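Local coordinates for protein endoglucanase (PDB 1VHO) that probably acts as a metal-dependent aminopeptidase of the M42 family, expected to bind two divalent metal cations per subunit, at residues T25-V28 with S29-S33. Residues are numbered along the deposited sequence; the frame is centred on the assembly and turned at random.
Sequences TNVV and SYIKS
Val-27 and Ile-31 sit one turn apart on the amphipathic alpha-helix 25-35 and point the same way, CG1 of Val-27 lying 3.8 Å from CD1 of Ile-31. The helix packs against the large mixed beta-sheet of this M42 peptidase fold. Along it, four successive i to i+4 hydrogen bonds satisfy the carbonyls of residues 25 to 28. Ser-29 N donates to Thr-25 O (2.9 Å), and Tyr-30 N reaches Asn-26 O at 3.1 Å. In this second bond the donor lies furthest from the carbonyl plane, 38° out of it. Ile-31 N binds Val-27 O at 3.0 Å with an N-H...O angle of 167°, and Lys-32 N closes on Val-28 O at 2.8 Å. The ladder continues with Ser-33 N on Ser-29 O.

Buried side chains line one side of the helix. Ile-31 places CG1 beside its own backbone N (chi1 -62°), which carries the branch back toward the preceding turn; Leu-14 of helix 7-16, Leu-50 of strand 50-54 and Cys-177 of helix 171-187 touch this isoleucine. Val-27 meets Arg-174 and Leu-17, while Val-28 rests on Leu-50, and the side chain of Val-28 is about 9 Å from that of Glu-205, a predicted zinc ligand.

The phenol of Tyr-30, its ring carbon CG anti to the backbone N, leads away from residues 25-28 to lie among Met-5, Leu-10, Leu-14 and Leu-17, and its OH is hydrogen-bonded to OE1 of Glu-13, tying this helix to helix 7-16. CG1 of Ile-31 lies 3.3 Å from Val-27 O, the same oxygen that accepts the isoleucine's own N-H.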
loop_
_atom_site.group_PDB
_atom_site.type_symbol
_atom_site.label_atom_id
_atom_site.label_comp_id
_atom_site.label_asym_id
_atom_site.label_seq_id
_atom_site.Cartn_x
_atom_site.Cartn_y
_atom_site.Cartn_z
ATOM N N THR A 25 -8.053 -6.577 8.169
ATOM C CA THR A 25 -7.821 -7.966 8.506
ATOM C C THR A 25 -7.704 -8.953 7.389
ATOM O O THR A 25 -6.890 -9.872 7.435
ATOM C CB THR A 25 -9.054 -8.500 9.388
ATOM O OG1 THR A 25 -9.518 -7.324 10.060
ATOM C CG2 THR A 25 -8.549 -9.516 10.344
ATOM N N ASN A 26 -8.603 -8.875 6.415
ATOM C CA ASN A 26 -8.552 -9.826 5.309
ATOM C C ASN A 26 -7.272 -9.679 4.476
ATOM O O ASN A 26 -6.847 -10.703 3.908
ATOM C CB ASN A 26 -9.814 -9.751 4.443
ATOM C CG ASN A 26 -9.973 -11.096 3.704
ATOM O OD1 ASN A 26 -9.807 -12.175 4.302
ATOM N ND2 ASN A 26 -10.290 -11.026 2.431
ATOM N N VAL A 27 -6.809 -8.472 4.279
ATOM C CA VAL A 27 -5.550 -8.265 3.500
ATOM C C VAL A 27 -4.386 -8.858 4.283
ATOM O O VAL A 27 -3.533 -9.557 3.736
ATOM C CB VAL A 27 -5.310 -6.769 3.267
ATOM C CG1 VAL A 27 -3.916 -6.595 2.590
ATOM C CG2 VAL A 27 -6.389 -6.164 2.367
ATOM N N VAL A 28 -4.333 -8.606 5.578
ATOM C CA VAL A 28 -3.270 -9.178 6.434
ATOM C C VAL A 28 -3.348 -10.677 6.470
ATOM O O VAL A 28 -2.306 -11.390 6.451
ATOM C CB VAL A 28 -3.357 -8.576 7.857
ATOM C CG1 VAL A 28 -2.413 -9.311 8.813
ATOM C CG2 VAL A 28 -2.991 -7.094 7.854
ATOM N N SER A 29 -4.565 -11.253 6.489
ATOM C CA SER A 29 -4.689 -12.722 6.491
ATOM C C SER A 29 -4.117 -13.290 5.213
ATOM O O SER A 29 -3.447 -14.334 5.212
ATOM C CB SER A 29 -6.185 -13.139 6.580
ATOM O OG SER A 29 -6.224 -14.556 6.502
ATOM N N TYR A 30 -4.375 -12.599 4.076
ATOM C CA TYR A 30 -3.787 -13.087 2.815
ATOM C C TYR A 30 -2.260 -13.004 2.852
ATOM O O TYR A 30 -1.571 -13.957 2.454
ATOM C CB TYR A 30 -4.327 -12.217 1.658
ATOM C CG TYR A 30 -3.749 -12.512 0.288
ATOM C CD1 TYR A 30 -2.523 -11.908 -0.069
ATOM C CD2 TYR A 30 -4.316 -13.371 -0.599
ATOM C CE1 TYR A 30 -1.950 -12.156 -1.311
ATOM C CE2 TYR A 30 -3.763 -13.627 -1.857
ATOM C CZ TYR A 30 -2.563 -13.003 -2.187
ATOM O OH TYR A 30 -2.005 -13.278 -3.412
ATOM N N ILE A 31 -1.716 -11.855 3.270
ATOM C CA ILE A 31 -0.242 -11.702 3.279
ATOM C C ILE A 31 0.373 -12.713 4.241
ATOM O O ILE A 31 1.378 -13.324 3.889
ATOM C CB ILE A 31 0.164 -10.276 3.689
ATOM C CG1 ILE A 31 -0.397 -9.282 2.650
ATOM C CG2 ILE A 31 1.666 -10.123 3.874
ATOM C CD1 ILE A 31 -0.319 -7.838 3.142
ATOM N N LYS A 32 -0.249 -12.910 5.401
ATOM C CA LYS A 32 0.267 -13.906 6.351
ATOM C C LYS A 32 0.387 -15.263 5.702
ATOM O O LYS A 32 1.415 -15.971 5.803
ATOM C CB LYS A 32 -0.592 -13.948 7.615
ATOM C CG LYS A 32 -0.159 -14.991 8.624
ATOM C CD LYS A 32 -1.019 -14.935 9.887
ATOM C CE LYS A 32 -0.518 -15.975 10.903
ATOM N NZ LYS A 32 -0.455 -17.341 10.285
ATOM N N SER A 33 -0.621 -15.681 4.930
ATOM C CA SER A 33 -0.559 -16.975 4.267
ATOM C C SER A 33 0.460 -17.077 3.157
ATOM O O SER A 33 1.039 -18.197 2.961
ATOM C CB SER A 33 -1.980 -17.309 3.785
ATOM O OG SER A 33 -2.085 -18.613 3.308
#